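Local atomic coordinates of pirin-like protein (PDB entry 2P17), a protein that belongs to the pirin family of bicupin proteins and binds one iron ion per subunit, its biological role being unknown. Residues Q34-F39 and A213-R218. Residues are numbered along the deposited sequence; the frame is centred on the assembly and turned at random.
Sequences QEYDPF and ALFFSR
Tyr36 and Phe215 meet ring against ring, CE1 of Tyr36 lying 3.4 Å from CE1 of Phe215. The two planes are inclined by only 23°, yet the rings are displaced laterally, centroids 5.5 Å apart, so that little of one lies over the other; the touch is made by neighbouring rim carbons rather than by a full stack. Tyr36 leaves its backbone pointing away from the strand, but with CG anti to the carbonyl carbon (chi1 -59°) the ring comes back to set CE1 against Phe215. Leu28 touches both side chains, and the Tyr36 hydroxyl is hydrogen-bonded to Glu29 and Arg9. Cutting Tyr36 back to an alanine is likely to open a gap beside Phe215 and leave Glu29 without its hydroxyl partner.

The polar part of the contact runs through water. Arg218, curled by kinks at chi2 and chi3 (both -70°), brings NH1 to two waters that lie at the edge of the guanidinium and in its plane. One lies 2.8 Å from Arg218 NH1 and donates to Gln34 O at 2.7 Å; the other, 2.9 Å from Arg218 NH1, donates to Glu35 O. Two backbone carbonyls near the helix end are thus tied to one nitrogen without a direct bond, and Asn189 also donates to Glu35 O.

The short helix 33-36, in the N-terminal Pirin region, is thereby packed against strand 212-216 of the C-terminal cupin domain, away from the iron site. That strand runs antiparallel between strands 3-19 and 189-196, while the chain beyond the helix passes through cis-Pro38 into strand 39-47.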
ATOM      1  N   GLN A  34      12.604   7.358  -9.373  1.00 12.50           N
ATOM      2  CA  GLN A  34      13.172   6.515 -10.415  1.00 11.68           C
ATOM      3  C   GLN A  34      13.234   5.059 -10.004  1.00 11.23           C
ATOM      4  O   GLN A  34      13.154   4.178 -10.847  1.00 11.66           O
ATOM      5  CB  GLN A  34      14.551   7.025 -10.869  1.00 11.20           C
ATOM      6  CG  GLN A  34      15.676   6.943  -9.841  1.00 12.60           C
ATOM      7  CD  GLN A  34      15.824   8.206  -9.013  1.00 14.50           C
ATOM      8  OE1 GLN A  34      14.864   8.948  -8.787  1.00 14.99           O
ATOM      9  NE2 GLN A  34      17.044   8.462  -8.558  1.00 15.25           N
ATOM     10  N   GLU A  35      13.366   4.804  -8.701  1.00 10.09           N
ATOM     11  CA  GLU A  35      13.367   3.433  -8.214  1.00 10.00           C
ATOM     12  C   GLU A  35      11.965   2.886  -7.976  1.00  9.15           C
ATOM     13  O   GLU A  35      11.738   1.688  -8.153  1.00  8.95           O
ATOM     14  CB  GLU A  35      14.196   3.297  -6.924  1.00  9.96           C
ATOM     15  CG  GLU A  35      14.411   1.853  -6.484  1.00 10.77           C
ATOM     16  CD  GLU A  35      15.170   1.727  -5.176  1.00 11.17           C
ATOM     17  OE1 GLU A  35      15.954   2.640  -4.839  1.00 13.50           O
ATOM     18  OE2 GLU A  35      14.981   0.695  -4.495  1.00 12.43           O
ATOM     19  N   TYR A  36      11.048   3.754  -7.542  1.00  9.05           N
ATOM     20  CA  TYR A  36       9.767   3.280  -7.001  1.00  8.87           C
ATOM     21  C   TYR A  36       8.557   3.438  -7.907  1.00  8.36           C
ATOM     22  O   TYR A  36       7.487   2.927  -7.581  1.00  8.95           O
ATOM     23  CB  TYR A  36       9.481   3.973  -5.674  1.00  8.43           C
ATOM     24  CG  TYR A  36      10.527   3.761  -4.599  1.00  9.31           C
ATOM     25  CD1 TYR A  36      11.090   2.501  -4.360  1.00 10.07           C
ATOM     26  CD2 TYR A  36      10.900   4.813  -3.782  1.00 10.24           C
ATOM     27  CE1 TYR A  36      12.037   2.321  -3.351  1.00 10.05           C
ATOM     28  CE2 TYR A  36      11.834   4.635  -2.757  1.00 10.57           C
ATOM     29  CZ  TYR A  36      12.389   3.393  -2.555  1.00  9.71           C
ATOM     30  OH  TYR A  36      13.318   3.215  -1.527  1.00 11.74           O
ATOM     31  N   ASP A  37       8.755   4.114  -9.036  1.00  8.63           N
ATOM     32  CA  ASP A  37       7.737   4.382 -10.066  1.00  8.54           C
ATOM     33  C   ASP A  37       6.803   3.175 -10.192  1.00  8.43           C
ATOM     34  O   ASP A  37       7.268   2.085 -10.524  1.00  8.40           O
ATOM     35  CB  ASP A  37       8.494   4.641 -11.384  1.00  8.99           C
ATOM     36  CG  ASP A  37       7.612   5.143 -12.512  1.00  9.29           C
ATOM     37  OD1 ASP A  37       6.422   5.432 -12.283  1.00  9.83           O
ATOM     38  OD2 ASP A  37       8.138   5.227 -13.654  1.00 10.94           O
ATOM     39  N   PRO A  38       5.477   3.360 -10.010  1.00  8.06           N
ATOM     40  CA  PRO A  38       4.715   4.605  -9.917  1.00  8.01           C
ATOM     41  C   PRO A  38       4.542   5.196  -8.518  1.00  8.43           C
ATOM     42  O   PRO A  38       3.803   6.175  -8.356  1.00  8.77           O
ATOM     43  CB  PRO A  38       3.335   4.185 -10.446  1.00  8.05           C
ATOM     44  CG  PRO A  38       3.184   2.741  -9.930  1.00  8.23           C
ATOM     45  CD  PRO A  38       4.596   2.171  -9.966  1.00  8.32           C
ATOM     46  N   PHE A  39       5.182   4.610  -7.510  1.00  8.19           N
ATOM     47  CA  PHE A  39       5.016   5.098  -6.135  1.00  8.48           C
ATOM     48  C   PHE A  39       5.989   6.223  -5.833  1.00  8.92           C
ATOM     49  O   PHE A  39       7.109   6.230  -6.346  1.00  9.49           O
ATOM     50  CB  PHE A  39       5.148   3.937  -5.150  1.00  8.25           C
ATOM     51  CG  PHE A  39       4.263   2.788  -5.501  1.00  8.32           C
ATOM     52  CD1 PHE A  39       2.885   2.947  -5.502  1.00  8.58           C
ATOM     53  CD2 PHE A  39       4.790   1.574  -5.899  1.00  9.09           C
ATOM     54  CE1 PHE A  39       2.032   1.899  -5.860  1.00  9.54           C
ATOM     55  CE2 PHE A  39       3.944   0.524  -6.244  1.00  8.47           C
ATOM     56  CZ  PHE A  39       2.563   0.690  -6.222  1.00  9.03           C
ATOM     57  N   ALA A 213      10.182  -3.628   4.831  1.00  9.39           N
ATOM     58  CA  ALA A 213       9.717  -3.581   3.444  1.00  9.33           C
ATOM     59  C   ALA A 213      10.659  -4.389   2.573  1.00  9.31           C
ATOM     60  O   ALA A 213      11.884  -4.226   2.656  1.00  9.43           O
ATOM     61  CB  ALA A 213       9.636  -2.149   2.953  1.00  9.58           C
ATOM     62  N   LEU A 214      10.088  -5.262   1.743  1.00  8.92           N
ATOM     63  CA  LEU A 214      10.863  -6.147   0.860  1.00  9.06           C
ATOM     64  C   LEU A 214      10.542  -5.773  -0.566  1.00  8.95           C
ATOM     65  O   LEU A 214       9.382  -5.820  -0.958  1.00  9.07           O
ATOM     66  CB  LEU A 214      10.532  -7.618   1.136  1.00  9.81           C
ATOM     67  CG  LEU A 214      11.228  -8.265   2.340  1.00 10.56           C
ATOM     68  CD1 LEU A 214      10.733  -7.694   3.666  1.00 11.09           C
ATOM     69  CD2 LEU A 214      10.979  -9.760   2.315  1.00 11.16           C
ATOM     70  N   PHE A 215      11.566  -5.366  -1.318  1.00  7.82           N
ATOM     71  CA  PHE A 215      11.374  -4.846  -2.673  1.00  7.89           C
ATOM     72  C   PHE A 215      11.617  -5.931  -3.695  1.00  8.19           C
ATOM     73  O   PHE A 215      12.513  -6.759  -3.516  1.00  8.67           O
ATOM     74  CB  PHE A 215      12.312  -3.667  -2.918  1.00  8.29           C
ATOM     75  CG  PHE A 215      12.007  -2.494  -2.050  1.00  7.30           C
ATOM     76  CD1 PHE A 215      11.154  -1.483  -2.495  1.00  8.59           C
ATOM     77  CD2 PHE A 215      12.515  -2.421  -0.753  1.00  8.13           C
ATOM     78  CE1 PHE A 215      10.840  -0.407  -1.670  1.00  9.29           C
ATOM     79  CE2 PHE A 215      12.205  -1.359   0.075  1.00  9.49           C
ATOM     80  CZ  PHE A 215      11.376  -0.346  -0.380  1.00  8.62           C
ATOM     81  N   PHE A 216      10.848  -5.905  -4.786  1.00  8.29           N
ATOM     82  CA  PHE A 216      10.870  -6.983  -5.768  1.00  8.48           C
ATOM     83  C   PHE A 216      11.808  -6.674  -6.937  1.00  8.81           C
ATOM     84  O   PHE A 216      11.927  -5.533  -7.361  1.00  9.06           O
ATOM     85  CB  PHE A 216       9.464  -7.272  -6.346  1.00  8.54           C
ATOM     86  CG  PHE A 216       8.375  -7.432  -5.311  1.00  8.81           C
ATOM     87  CD1 PHE A 216       8.650  -7.945  -4.039  1.00  8.89           C
ATOM     88  CD2 PHE A 216       7.050  -7.109  -5.634  1.00  9.99           C
ATOM     89  CE1 PHE A 216       7.635  -8.081  -3.098  1.00  8.83           C
ATOM     90  CE2 PHE A 216       6.026  -7.255  -4.695  1.00 10.18           C
ATOM     91  CZ  PHE A 216       6.318  -7.750  -3.425  1.00  9.42           C
ATOM     92  N   SER A 217      12.426  -7.730  -7.465  1.00  9.25           N
ATOM     93  CA  SER A 217      13.142  -7.655  -8.731  1.00  9.30           C
ATOM     94  C   SER A 217      12.242  -7.145  -9.841  1.00  9.46           C
ATOM     95  O   SER A 217      11.035  -7.334  -9.808  1.00  9.69           O
ATOM     96  CB  SER A 217      13.680  -9.041  -9.118  1.00  9.42           C
ATOM     97  OG  SER A 217      12.651 -10.016  -9.042  1.00 10.09           O
ATOM     98  N   ARG A 218      12.866  -6.522 -10.830  1.00 10.15           N
ATOM     99  CA  ARG A 218      12.175  -6.037 -12.012  1.00 10.67           C
ATOM    100  C   ARG A 218      12.271  -7.037 -13.146  1.00 10.55           C
ATOM    101  O   ARG A 218      13.264  -7.760 -13.265  1.00 11.79           O
ATOM    102  CB  ARG A 218      12.797  -4.719 -12.464  1.00 10.53           C
ATOM    103  CG  ARG A 218      12.713  -3.591 -11.428  1.00 12.66           C
ATOM    104  CD  ARG A 218      11.296  -3.071 -11.227  1.00 12.87           C
ATOM    105  NE  ARG A 218      10.784  -2.321 -12.375  1.00 12.12           N
ATOM    106  CZ  ARG A 218      10.956  -1.009 -12.597  1.00  9.68           C
ATOM    107  NH1 ARG A 218      11.655  -0.245 -11.765  1.00 11.50           N
ATOM    108  NH2 ARG A 218      10.442  -0.457 -13.689  1.00 10.42           N
TER
HETATM  109  O   HOH W   1      11.628   2.523 -12.298  1.00 15.65           O
HETATM  110  O   HOH W   2      13.068  -0.637  -9.282  1.00 13.02           O